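Local coordinates for chromosome replication initiation inhibitor protein (Agrobacterium tumefaciens, PDB 3FD3) that probably acts as a DNA-binding transcription regulator of the LysR family, represented here by its C-terminal substrate-binding domain, at residues R74-A79 with N150-V155; L103-K108 with P132-F137; T68-L73 with N195-A200; I6-D11 with A53-H58; V92-L97 with E122-P127. All coordinates share one frame; numbering follows the deposited sequence.

In the fold
The five contacts are spread through the LysR substrate-binding domain, which has the periplasmic-binding-protein type of fold. Contact 4 comes first along the chain and pairs strands 3-8 and 53-56. Contacts 3 and 1 follow on successive parts of strand 66-79, with centres about 18 Å apart, and belong to the same mixed sheet as contact 4. Contacts 2 and 5 lie between the two segments of contact 1; their segments alternate and meet at Thr-104 and Tyr-126. Contacts 3 and 5 are farthest apart, with centres about 34 Å from each other. Contacts 1, 2 and 4 converge on Asp-11, probably beside the cleft where LysR proteins typically bind effectors.

Contact 1: residues R74-A79 with N150-V155; sequences RYHATA and NPVQLV
Strand 74-79 runs antiparallel to strand 148-151. His-76 and Asn-150 form a hydrogen-bonded pair: His-76 N gives to Asn-150 O at 2.9 Å, and Asn-150 N gives to His-76 O at 3.0 Å. Each donor sits above the carbonyl plane of its acceptor. Tyr-75 and Pro-151 make the next, non-hydrogen-bonded pair, with CA atoms 4.2 Å apart. The chain then turns into helix 152-161, and Val-152 N still reaches Arg-74 O, at 2.8 Å and in the carbonyl plane. The pairing places 148-151 beside the long strand 66-79, as an outermost strand of the mixed sheet within this chain, in a periplasmic-binding-protein type fold. The Tyr-75 ring runs alongside Pro-151, with CE2 3.8 Å from CG. Its hydroxyl is bonded to Asp-11. His-76 has CG beside its backbone N (chi1 -65°), and Val-152 CB meets the ring edge in plane, 3.8 Å from CD2. ND1 of that ring is held by Glu-166. Asn-150 ND2 gives to Thr-78 OG1 at 2.8 Å, with the oxygen in the amide plane. A second bond joins ND2 to Ser-141. One water accepts from both Arg-74 N and Gln-153 NE2.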
# COMPACT_ATOMS: atom_id res chain seq x y z
N ARG A 74 15.22 3.28 -8.99
CA ARG A 74 15.79 2.06 -9.57
C ARG A 74 15.05 0.87 -9.02
O ARG A 74 14.80 0.78 -7.81
CB ARG A 74 17.27 1.93 -9.25
CG ARG A 74 17.85 0.57 -9.58
CD ARG A 74 19.36 0.61 -9.70
NE ARG A 74 19.79 1.32 -10.89
CZ ARG A 74 21.05 1.45 -11.28
NH1 ARG A 74 22.04 0.92 -10.57
NH2 ARG A 74 21.33 2.11 -12.39
N TYR A 75 14.71 -0.05 -9.93
CA TYR A 75 14.01 -1.27 -9.60
C TYR A 75 14.87 -2.48 -9.93
O TYR A 75 15.68 -2.43 -10.86
CB TYR A 75 12.75 -1.39 -10.42
CG TYR A 75 11.63 -0.40 -10.16
CD1 TYR A 75 11.71 0.90 -10.64
CD2 TYR A 75 10.47 -0.78 -9.54
CE1 TYR A 75 10.68 1.80 -10.46
CE2 TYR A 75 9.44 0.11 -9.34
CZ TYR A 75 9.55 1.41 -9.81
OH TYR A 75 8.50 2.30 -9.65
N HIS A 76 14.69 -3.55 -9.17
CA HIS A 76 15.35 -4.82 -9.46
C HIS A 76 14.29 -5.92 -9.61
O HIS A 76 13.32 -5.96 -8.84
CB HIS A 76 16.34 -5.21 -8.36
CG HIS A 76 17.51 -4.27 -8.24
ND1 HIS A 76 18.64 -4.36 -9.02
CD2 HIS A 76 17.69 -3.20 -7.43
CE1 HIS A 76 19.47 -3.39 -8.69
NE2 HIS A 76 18.93 -2.68 -7.73
N ALA A 77 14.49 -6.79 -10.60
CA ALA A 77 13.62 -7.94 -10.82
C ALA A 77 14.06 -9.02 -9.83
O ALA A 77 15.17 -9.52 -9.91
CB ALA A 77 13.74 -8.43 -12.27
N THR A 78 13.18 -9.35 -8.89
CA THR A 78 13.55 -10.16 -7.73
C THR A 78 12.54 -11.29 -7.46
O THR A 78 11.35 -11.20 -7.77
CB THR A 78 13.65 -9.32 -6.44
OG1 THR A 78 12.42 -8.62 -6.24
CG2 THR A 78 14.85 -8.36 -6.47
N ALA A 79 13.05 -12.36 -6.89
CA ALA A 79 12.20 -13.47 -6.41
C ALA A 79 12.93 -14.12 -5.24
O ALA A 79 14.09 -13.80 -4.96
CB ALA A 79 11.94 -14.49 -7.52
N ASN A 150 10.78 -4.52 -8.11
CA ASN A 150 10.59 -3.83 -6.86
C ASN A 150 11.60 -2.70 -6.72
O ASN A 150 12.79 -2.86 -7.08
CB ASN A 150 10.80 -4.80 -5.70
CG ASN A 150 9.74 -5.84 -5.63
OD1 ASN A 150 8.58 -5.53 -5.36
ND2 ASN A 150 10.11 -7.11 -5.86
N PRO A 151 11.17 -1.56 -6.18
CA PRO A 151 12.15 -0.50 -5.93
C PRO A 151 13.30 -0.94 -5.01
O PRO A 151 13.07 -1.67 -4.02
CB PRO A 151 11.31 0.58 -5.23
CG PRO A 151 9.91 0.29 -5.58
CD PRO A 151 9.81 -1.17 -5.77
N VAL A 152 14.52 -0.50 -5.33
CA VAL A 152 15.72 -0.90 -4.62
C VAL A 152 15.63 -0.60 -3.12
O VAL A 152 16.13 -1.39 -2.30
CB VAL A 152 17.01 -0.22 -5.21
CG1 VAL A 152 16.96 1.32 -5.12
CG2 VAL A 152 18.26 -0.79 -4.53
N GLN A 153 14.95 0.49 -2.77
CA GLN A 153 14.85 0.90 -1.36
C GLN A 153 14.14 -0.17 -0.53
O GLN A 153 14.41 -0.31 0.66
CB GLN A 153 14.10 2.23 -1.22
CG GLN A 153 14.76 3.44 -1.84
CD GLN A 153 14.61 3.56 -3.35
OE1 GLN A 153 13.85 2.83 -3.95
NE2 GLN A 153 15.35 4.53 -3.96
N LEU A 154 13.25 -0.92 -1.15
CA LEU A 154 12.45 -1.90 -0.44
C LEU A 154 13.05 -3.30 -0.47
O LEU A 154 12.61 -4.17 0.31
CB LEU A 154 11.06 -1.96 -1.05
CG LEU A 154 10.25 -0.67 -0.97
CD1 LEU A 154 8.85 -0.89 -1.49
CD2 LEU A 154 10.22 -0.07 0.48
N VAL A 155 14.04 -3.52 -1.32
CA VAL A 155 14.63 -4.85 -1.44
C VAL A 155 16.12 -4.94 -1.20
O VAL A 155 16.66 -6.04 -1.18
CB VAL A 155 14.27 -5.54 -2.78
CG1 VAL A 155 12.74 -5.79 -2.90
CG2 VAL A 155 14.83 -4.78 -3.97
O HOH W 1 16.49 4.77 -6.86

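Contact 2: residues L103-K108 with P132-F137; sequences LTFNQK and PSTDGF
The Phe-105 ring lies over the backbone of Pro-132 and Ser-133. Pro-132 CA sits above the ring centre in a CH-pi contact, 3.6 Å from the centroid. Ser-133 N lies over the same face nearer the rim, 3.4 Å from CE2. The ring gets there because CG is anti to the backbone N (chi1 -168°). Pro-132 CB also touches Phe-105 O, at 3.3 Å. The second aromatic ring, Phe-137, takes Leu-103 CB over one face, 3.9 Å from its centroid and offset toward the rim. Its tip CZ touches Leu-103 O at 3.3 Å. Phe-105 N lies at the edge of the Phe-137 ring, 3.6 Å from CE1. Phe-137 has chi1 of -114°, away from the staggered positions. A bound calcium ion is about 3 Å from the nearest atom of its side chain. Further out, Ser-133 N-caps helix 134-142: its OG accepts from Gly-136 N at 2.9 Å. Asp-109 accepts from Phe-105 N, and Thr-134 OG1 is bonded to Asp-11. Pro-132 also packs on Ile-34 of the second subunit. A loop after a strand and a capped helix start, packed against helix 10-13, are consistent with the wall of the effector cleft seen in LysR substrate-binding domains.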
# COMPACT_ATOMS: atom_id res chain seq x y z
N LEU A 103 4.53 -11.13 -11.15
CA LEU A 103 3.70 -10.17 -10.44
C LEU A 103 3.54 -8.94 -11.33
O LEU A 103 4.53 -8.41 -11.85
CB LEU A 103 4.34 -9.76 -9.12
CG LEU A 103 4.70 -10.88 -8.17
CD1 LEU A 103 5.60 -10.38 -7.02
CD2 LEU A 103 3.41 -11.56 -7.62
N THR A 104 2.30 -8.48 -11.50
CA THR A 104 1.99 -7.29 -12.30
C THR A 104 1.06 -6.39 -11.48
O THR A 104 0.11 -6.86 -10.88
CB THR A 104 1.39 -7.66 -13.67
OG1 THR A 104 2.21 -8.65 -14.32
CG2 THR A 104 1.27 -6.41 -14.59
N PHE A 105 1.34 -5.10 -11.44
CA PHE A 105 0.64 -4.20 -10.52
C PHE A 105 -0.80 -4.00 -11.03
O PHE A 105 -1.76 -4.16 -10.28
CB PHE A 105 1.43 -2.88 -10.42
CG PHE A 105 1.00 -1.97 -9.32
CD1 PHE A 105 -0.16 -1.23 -9.43
CD2 PHE A 105 1.79 -1.80 -8.19
CE1 PHE A 105 -0.56 -0.37 -8.41
CE2 PHE A 105 1.40 -0.93 -7.18
CZ PHE A 105 0.25 -0.23 -7.28
N ASN A 106 -0.94 -3.66 -12.30
CA ASN A 106 -2.22 -3.51 -12.94
C ASN A 106 -2.01 -3.54 -14.46
O ASN A 106 -0.91 -3.82 -14.91
CB ASN A 106 -2.96 -2.24 -12.47
CG ASN A 106 -2.22 -0.97 -12.80
OD1 ASN A 106 -1.43 -0.92 -13.76
ND2 ASN A 106 -2.50 0.10 -12.04
N GLN A 107 -3.03 -3.24 -15.24
CA GLN A 107 -2.91 -3.41 -16.69
C GLN A 107 -2.00 -2.38 -17.35
O GLN A 107 -1.61 -2.55 -18.49
CB GLN A 107 -4.30 -3.43 -17.33
CG GLN A 107 -5.09 -4.65 -16.88
CD GLN A 107 -6.50 -4.70 -17.42
OE1 GLN A 107 -6.78 -5.43 -18.37
NE2 GLN A 107 -7.40 -3.93 -16.80
N LYS A 108 -1.65 -1.32 -16.64
CA LYS A 108 -0.73 -0.30 -17.14
C LYS A 108 0.72 -0.51 -16.73
O LYS A 108 1.59 0.29 -17.11
CB LYS A 108 -1.23 1.07 -16.69
CG LYS A 108 -2.52 1.40 -17.39
CD LYS A 108 -2.99 2.80 -17.17
CE LYS A 108 -4.27 3.04 -17.95
NZ LYS A 108 -4.61 4.47 -17.97
N PRO A 132 -2.01 -4.93 -7.08
CA PRO A 132 -1.84 -3.47 -7.17
C PRO A 132 -1.41 -2.86 -5.82
O PRO A 132 -2.14 -2.07 -5.18
CB PRO A 132 -3.22 -3.00 -7.57
CG PRO A 132 -4.14 -3.98 -6.99
CD PRO A 132 -3.44 -5.30 -7.08
N SER A 133 -0.22 -3.24 -5.37
CA SER A 133 0.29 -2.83 -4.05
C SER A 133 1.79 -2.87 -4.05
O SER A 133 2.38 -3.91 -4.34
CB SER A 133 -0.21 -3.79 -2.95
OG SER A 133 0.38 -3.43 -1.69
N THR A 134 2.43 -1.75 -3.71
CA THR A 134 3.91 -1.73 -3.65
C THR A 134 4.44 -2.66 -2.55
O THR A 134 5.36 -3.48 -2.76
CB THR A 134 4.39 -0.29 -3.39
OG1 THR A 134 3.93 0.55 -4.46
CG2 THR A 134 5.94 -0.20 -3.24
N ASP A 135 3.87 -2.50 -1.36
CA ASP A 135 4.28 -3.31 -0.22
C ASP A 135 3.88 -4.78 -0.46
O ASP A 135 4.64 -5.70 -0.11
CB ASP A 135 3.71 -2.75 1.09
CG ASP A 135 2.24 -2.27 0.97
OD1 ASP A 135 1.90 -1.32 0.15
OD2 ASP A 135 1.43 -2.83 1.73
N GLY A 136 2.72 -4.99 -1.05
CA GLY A 136 2.26 -6.34 -1.40
C GLY A 136 3.22 -7.03 -2.36
O GLY A 136 3.52 -8.23 -2.19
N PHE A 137 3.70 -6.30 -3.35
CA PHE A 137 4.70 -6.85 -4.30
C PHE A 137 5.91 -7.42 -3.55
O PHE A 137 6.36 -8.52 -3.85
CB PHE A 137 5.24 -5.77 -5.26
CG PHE A 137 4.87 -5.96 -6.71
CD1 PHE A 137 3.56 -5.91 -7.12
CD2 PHE A 137 5.86 -6.07 -7.67
CE1 PHE A 137 3.22 -6.04 -8.48
CE2 PHE A 137 5.53 -6.21 -9.01
CZ PHE A 137 4.19 -6.16 -9.42

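Contact 3: residues T68-L73 with N195-A200; sequences TPLGVL and NMVGTA
The flat groups at this interface are backbone peptides, since neither segment brings an aromatic ring. The carbonyl of Leu-70 faces the helix, and its O touches Ala-200 CB at 3.5 Å. The same oxygen accepts from a water at 2.8 Å, and that water also donates to Val-197 O at 2.8 Å. Around this polar bridge the contact is apolar. Leu-70 has CG beside its backbone N (chi1 -67°), which sends the branch toward the helix. Its CB meets Ala-200 CB at 3.8 Å. Its CD2 lies over the helix backbone, 4.0 Å from Val-197 CA. Thr-68 comes in at about a right angle to Val-197, methyl to methyl, with CG2 of each 3.9 Å apart. Gly-71 follows with phi of 125°; at its backbone angles a CB would press on the carbonyl O of Leu-70, so glycine is called for. Both Leu-70 and Gly-71 bond by their backbones to Leu-177, which is consistent with a beta bulge. Within the helix, Asn-195 O is gripped twice, by Thr-199 N and by Thr-199 OG1 at 2.7 Å. Trp-179 of the neighbouring strand touches both Leu-70 and Met-196, a selenomethionine here. The axes of strand 68-73 and helix 195-200 come within 7.9 Å and cross at 30°. This is a C-terminal helix laid on one face of the central sheet, as expected in an alpha/beta domain of this fold.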
# COMPACT_ATOMS: atom_id res chain seq x y z
N THR A 68 10.42 19.91 -12.06
CA THR A 68 11.77 19.69 -11.54
C THR A 68 12.12 18.19 -11.54
O THR A 68 11.42 17.39 -10.94
CB THR A 68 11.92 20.23 -10.08
OG1 THR A 68 11.51 21.60 -10.03
CG2 THR A 68 13.37 20.14 -9.64
N PRO A 69 13.20 17.81 -12.22
CA PRO A 69 13.60 16.40 -12.12
C PRO A 69 14.09 16.07 -10.71
O PRO A 69 14.80 16.87 -10.10
CB PRO A 69 14.75 16.26 -13.13
CG PRO A 69 14.79 17.53 -13.89
CD PRO A 69 14.05 18.58 -13.13
N LEU A 70 13.69 14.90 -10.22
CA LEU A 70 13.97 14.49 -8.85
C LEU A 70 15.11 13.50 -8.74
O LEU A 70 15.73 13.39 -7.67
CB LEU A 70 12.71 13.89 -8.25
CG LEU A 70 11.51 14.83 -8.03
CD1 LEU A 70 10.24 14.01 -7.76
CD2 LEU A 70 11.84 15.75 -6.86
N GLY A 71 15.36 12.76 -9.82
CA GLY A 71 16.30 11.64 -9.77
C GLY A 71 15.61 10.37 -10.25
O GLY A 71 14.45 10.42 -10.66
N VAL A 72 16.31 9.25 -10.17
CA VAL A 72 15.87 7.99 -10.75
C VAL A 72 15.50 7.02 -9.64
O VAL A 72 16.25 6.85 -8.67
CB VAL A 72 16.98 7.39 -11.63
CG1 VAL A 72 16.82 5.87 -11.79
CG2 VAL A 72 17.03 8.12 -12.97
N LEU A 73 14.33 6.39 -9.80
CA LEU A 73 13.86 5.29 -8.95
C LEU A 73 14.30 3.99 -9.64
O LEU A 73 13.90 3.70 -10.78
CB LEU A 73 12.35 5.34 -8.77
CG LEU A 73 11.77 4.31 -7.79
CD1 LEU A 73 12.45 4.43 -6.43
CD2 LEU A 73 10.28 4.46 -7.68
N ASN A 195 11.57 20.49 0.23
CA ASN A 195 11.59 19.17 0.91
C ASN A 195 11.48 17.99 -0.05
O ASN A 195 12.16 16.99 0.13
CB ASN A 195 10.51 19.14 2.00
CG ASN A 195 10.92 19.94 3.22
OD1 ASN A 195 11.98 19.71 3.77
ND2 ASN A 195 10.12 20.91 3.61
N MSE A 196 10.66 18.09 -1.10
CA MSE A 196 10.57 17.02 -2.09
C MSE A 196 11.91 16.87 -2.80
O MSE A 196 12.52 15.80 -2.81
CB MSE A 196 9.47 17.24 -3.13
CG MSE A 196 8.09 17.56 -2.58
SE MSE A 196 7.46 16.32 -1.19
CE MSE A 196 7.26 14.83 -2.37
N VAL A 197 12.38 17.97 -3.38
CA VAL A 197 13.65 17.92 -4.10
C VAL A 197 14.82 17.49 -3.24
O VAL A 197 15.62 16.64 -3.65
CB VAL A 197 13.92 19.30 -4.84
CG1 VAL A 197 15.25 19.25 -5.60
CG2 VAL A 197 12.77 19.61 -5.79
N GLY A 198 14.94 18.04 -2.03
CA GLY A 198 16.03 17.69 -1.13
C GLY A 198 16.02 16.24 -0.66
O GLY A 198 17.06 15.59 -0.57
N THR A 199 14.84 15.72 -0.37
CA THR A 199 14.70 14.33 0.05
C THR A 199 15.02 13.39 -1.10
O THR A 199 15.73 12.40 -0.92
CB THR A 199 13.26 14.06 0.59
OG1 THR A 199 12.96 14.96 1.67
CG2 THR A 199 13.10 12.61 1.07
N ALA A 200 14.49 13.68 -2.29
CA ALA A 200 14.75 12.83 -3.45
C ALA A 200 16.25 12.80 -3.79
O ALA A 200 16.78 11.78 -4.22
CB ALA A 200 13.91 13.29 -4.65
O HOH W 2 16.17 15.83 -6.29

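Contact 4: residues I6-D11 with A53-H58; sequences IATNAD and AAVTAH
Strands 6-8 and 53-56 run parallel, with only 6° between their directions. Two backbone bonds join them. Ala-7 N gives to Ala-53 O at 2.9 Å, fairly straight at 162° and in the carbonyl plane. Val-55 N gives to Ala-7 O at 3.0 Å, with the donor above the carbonyl plane. Both acceptors receive a CH contact as well: Ile-6 CA lies 3.3 Å from Ala-53 O, and Ala-54 CA lies 3.2 Å from Ala-7 O. Ala-7 therefore has both its N and its O engaged by strand 53-56. Ile-6 and Thr-8 turn their polar backbone atoms the other way, to Asn-33, Ala-35 and Asp-37. Ala-54 bonds by its backbone to Gln-180. Thr-8 OG1 donates to Asn-9 O at 2.9 Å, along a lone pair. Asn-9 is the N-cap of helix 10-13, and its OD1 is bonded to Ser-12 OG. That oxygen also rests 3.7 Å from Val-55 CG1. Thr-56 OG1 accepts from His-58 N at 3.0 Å, an ST turn that begins at the last residue of the strand. The methyls of Ala-7 and Ala-54 meet on one face, CB to CB at 3.7 Å, where both touch Thr-42 of helix 42-47. Phe-17 and Trp-179 cover Ile-6 and Val-55. Neighbouring parallel strands between layers of helices, with a helix starting right after the first strand, are characteristic of the alpha/beta halves of the periplasmic-binding-protein fold.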
# COMPACT_ATOMS: atom_id res chain seq x y z
N ILE A 6 -2.11 16.68 -3.41
CA ILE A 6 -0.85 16.27 -4.00
C ILE A 6 -0.98 14.83 -4.48
O ILE A 6 -1.63 14.02 -3.83
CB ILE A 6 0.30 16.36 -2.98
CG1 ILE A 6 0.42 17.75 -2.38
CG2 ILE A 6 1.68 15.96 -3.59
CD1 ILE A 6 1.21 17.69 -1.02
N ALA A 7 -0.43 14.52 -5.64
CA ALA A 7 -0.50 13.19 -6.21
C ALA A 7 0.89 12.55 -6.16
O ALA A 7 1.92 13.23 -6.18
CB ALA A 7 -1.00 13.22 -7.67
N THR A 8 0.90 11.21 -6.07
CA THR A 8 2.14 10.44 -6.13
C THR A 8 1.81 9.08 -6.73
O THR A 8 0.65 8.62 -6.64
CB THR A 8 2.79 10.22 -4.74
OG1 THR A 8 3.98 9.44 -4.89
CG2 THR A 8 1.85 9.51 -3.76
N ASN A 9 2.82 8.47 -7.35
CA ASN A 9 2.74 7.08 -7.72
C ASN A 9 2.85 6.22 -6.46
O ASN A 9 3.44 6.64 -5.46
CB ASN A 9 3.81 6.70 -8.77
CG ASN A 9 5.29 6.96 -8.30
OD1 ASN A 9 5.57 7.89 -7.56
ND2 ASN A 9 6.22 6.20 -8.83
N ALA A 10 2.33 5.00 -6.52
CA ALA A 10 2.38 4.10 -5.36
C ALA A 10 3.80 3.81 -4.91
O ALA A 10 4.09 3.69 -3.72
CB ALA A 10 1.64 2.76 -5.65
N ASP A 11 4.69 3.61 -5.88
CA ASP A 11 6.06 3.21 -5.53
C ASP A 11 6.81 4.33 -4.77
O ASP A 11 7.58 4.04 -3.87
CB ASP A 11 6.83 2.76 -6.76
CG ASP A 11 6.32 1.44 -7.33
OD1 ASP A 11 5.80 0.60 -6.55
OD2 ASP A 11 6.42 1.23 -8.57
N ALA A 53 0.13 19.59 -7.20
CA ALA A 53 1.48 19.12 -7.37
C ALA A 53 1.48 17.61 -7.39
O ALA A 53 0.55 16.95 -6.88
CB ALA A 53 2.41 19.61 -6.24
N ALA A 54 2.53 17.06 -8.00
CA ALA A 54 2.60 15.60 -8.17
C ALA A 54 4.03 15.14 -8.39
O ALA A 54 4.80 15.80 -9.10
CB ALA A 54 1.73 15.14 -9.33
N VAL A 55 4.34 13.98 -7.79
CA VAL A 55 5.47 13.15 -8.17
C VAL A 55 4.95 12.26 -9.28
O VAL A 55 3.94 11.53 -9.11
CB VAL A 55 6.01 12.30 -6.98
CG1 VAL A 55 7.05 11.25 -7.47
CG2 VAL A 55 6.57 13.21 -5.88
N THR A 56 5.63 12.29 -10.41
CA THR A 56 5.20 11.55 -11.61
C THR A 56 6.39 11.12 -12.44
O THR A 56 7.44 11.76 -12.42
CB THR A 56 4.26 12.41 -12.45
OG1 THR A 56 3.86 11.70 -13.62
CG2 THR A 56 4.93 13.73 -12.83
N ALA A 57 6.22 10.02 -13.19
CA ALA A 57 7.20 9.64 -14.21
C ALA A 57 7.08 10.46 -15.52
O ALA A 57 7.93 10.32 -16.38
CB ALA A 57 7.09 8.13 -14.53
N HIS A 58 6.01 11.25 -15.62
CA HIS A 58 5.80 12.15 -16.74
C HIS A 58 6.68 13.39 -16.65
O HIS A 58 6.58 14.19 -15.72
CB HIS A 58 4.34 12.60 -16.84
CG HIS A 58 3.44 11.57 -17.43
ND1 HIS A 58 3.45 11.26 -18.78
CD2 HIS A 58 2.52 10.76 -16.86
CE1 HIS A 58 2.56 10.31 -19.01
NE2 HIS A 58 1.99 9.99 -17.86

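Contact 5: residues V92-L97 with E122-P127; sequences VTPAAL and EDVSYP
Thr-93 OG1 is held by one clear bond, from Ala-96 N at 3.0 Å and 161°. Thr-93 is the N-cap of helix 94-97. Its OG1 stands between the backbone N and the carbonyl carbon (chi1 64°), where it can take up a helix-start amide. Thr-93 O in turn accepts from Leu-97 N at 2.9 Å. The helix so capped meets the loop 122-127 through Pro-94 and Leu-97. The contact is made by apolar carbon groups and by two backbone oxygens. Val-124 touches both residues: CG1 meets Pro-94 O at 3.5 Å and Leu-97 CB at 4.0 Å, and CG2 meets Pro-94 CB at 3.9 Å. On the exposed side the Glu-122 side chain crosses the proline at about a right angle, with its carboxylate carbon CD 3.7 Å from Pro-94 CG. At the other end, Leu-97 O lies against Tyr-126, 3.4 Å from its CB. A CH contact from Tyr-126 CA reaches the same oxygen at 3.6 Å. Pro-127 CD touches that oxygen too. The Tyr-126 ring leads off from the helix, and its hydroxyl is bonded to Thr-104. Leu-120 packs against both Pro-94 and Leu-97. Strand 102-104, helix 111-120 and strand 128-130 form a beta-alpha-beta crossover, and here the loop that closes it is packed on the short helix before its first strand.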
# COMPACT_ATOMS: atom_id res chain seq x y z
N VAL A 92 17.16 -18.29 -16.26
CA VAL A 92 16.10 -17.39 -16.68
C VAL A 92 16.09 -17.30 -18.20
O VAL A 92 16.83 -16.52 -18.80
CB VAL A 92 16.25 -16.00 -16.03
CG1 VAL A 92 15.09 -15.11 -16.43
CG2 VAL A 92 16.30 -16.13 -14.51
N THR A 93 15.25 -18.13 -18.82
CA THR A 93 15.17 -18.25 -20.27
C THR A 93 13.78 -17.84 -20.73
O THR A 93 12.84 -17.78 -19.93
CB THR A 93 15.40 -19.70 -20.69
OG1 THR A 93 14.32 -20.51 -20.17
CG2 THR A 93 16.74 -20.20 -20.16
N PRO A 94 13.63 -17.57 -22.03
CA PRO A 94 12.29 -17.28 -22.53
C PRO A 94 11.29 -18.40 -22.24
O PRO A 94 10.16 -18.12 -21.84
CB PRO A 94 12.53 -17.12 -24.03
CG PRO A 94 13.90 -16.51 -24.10
CD PRO A 94 14.67 -17.27 -23.03
N ALA A 95 11.72 -19.65 -22.37
CA ALA A 95 10.83 -20.78 -22.10
C ALA A 95 10.38 -20.75 -20.65
O ALA A 95 9.18 -20.93 -20.34
CB ALA A 95 11.52 -22.12 -22.44
N ALA A 96 11.34 -20.52 -19.75
CA ALA A 96 11.03 -20.48 -18.31
C ALA A 96 10.11 -19.31 -17.95
O ALA A 96 9.19 -19.45 -17.14
CB ALA A 96 12.31 -20.43 -17.49
N LEU A 97 10.34 -18.15 -18.56
CA LEU A 97 9.53 -16.96 -18.28
C LEU A 97 8.11 -17.11 -18.80
O LEU A 97 7.19 -16.46 -18.30
CB LEU A 97 10.17 -15.72 -18.88
CG LEU A 97 11.35 -15.16 -18.08
CD1 LEU A 97 12.18 -14.23 -19.00
CD2 LEU A 97 10.88 -14.46 -16.79
N GLU A 122 14.25 -9.97 -26.19
CA GLU A 122 13.01 -10.30 -26.88
C GLU A 122 11.85 -10.15 -25.90
O GLU A 122 12.06 -10.11 -24.69
CB GLU A 122 13.05 -11.74 -27.42
CG GLU A 122 13.10 -12.84 -26.37
CD GLU A 122 13.51 -14.19 -26.97
OE1 GLU A 122 12.62 -15.01 -27.27
OE2 GLU A 122 14.72 -14.42 -27.15
N ASP A 123 10.63 -10.05 -26.43
CA ASP A 123 9.43 -10.00 -25.61
C ASP A 123 8.94 -11.40 -25.30
O ASP A 123 8.84 -12.23 -26.18
CB ASP A 123 8.31 -9.22 -26.31
CG ASP A 123 8.51 -7.71 -26.24
OD1 ASP A 123 8.70 -7.15 -25.14
OD2 ASP A 123 8.46 -7.07 -27.29
N VAL A 124 8.65 -11.67 -24.03
CA VAL A 124 8.07 -12.94 -23.65
C VAL A 124 6.77 -12.66 -22.91
O VAL A 124 6.76 -11.86 -21.99
CB VAL A 124 9.01 -13.76 -22.73
CG1 VAL A 124 8.39 -15.11 -22.39
CG2 VAL A 124 10.39 -13.92 -23.37
N SER A 125 5.69 -13.34 -23.30
CA SER A 125 4.43 -13.23 -22.58
C SER A 125 4.44 -14.15 -21.36
O SER A 125 4.52 -15.38 -21.50
CB SER A 125 3.25 -13.59 -23.48
OG SER A 125 2.04 -13.34 -22.81
N TYR A 126 4.30 -13.55 -20.19
CA TYR A 126 4.47 -14.26 -18.91
C TYR A 126 3.13 -14.38 -18.19
O TYR A 126 2.33 -13.45 -18.23
CB TYR A 126 5.53 -13.56 -18.04
CG TYR A 126 5.14 -12.19 -17.55
CD1 TYR A 126 5.32 -11.06 -18.35
CD2 TYR A 126 4.61 -12.01 -16.28
CE1 TYR A 126 4.96 -9.78 -17.90
CE2 TYR A 126 4.22 -10.76 -15.82
CZ TYR A 126 4.40 -9.63 -16.63
OH TYR A 126 4.01 -8.39 -16.15
N PRO A 127 2.88 -15.52 -17.52
CA PRO A 127 1.67 -15.63 -16.71
C PRO A 127 1.87 -14.81 -15.45
O PRO A 127 2.99 -14.65 -14.98
CB PRO A 127 1.60 -17.13 -16.39
CG PRO A 127 2.99 -17.60 -16.41
CD PRO A 127 3.70 -16.74 -17.43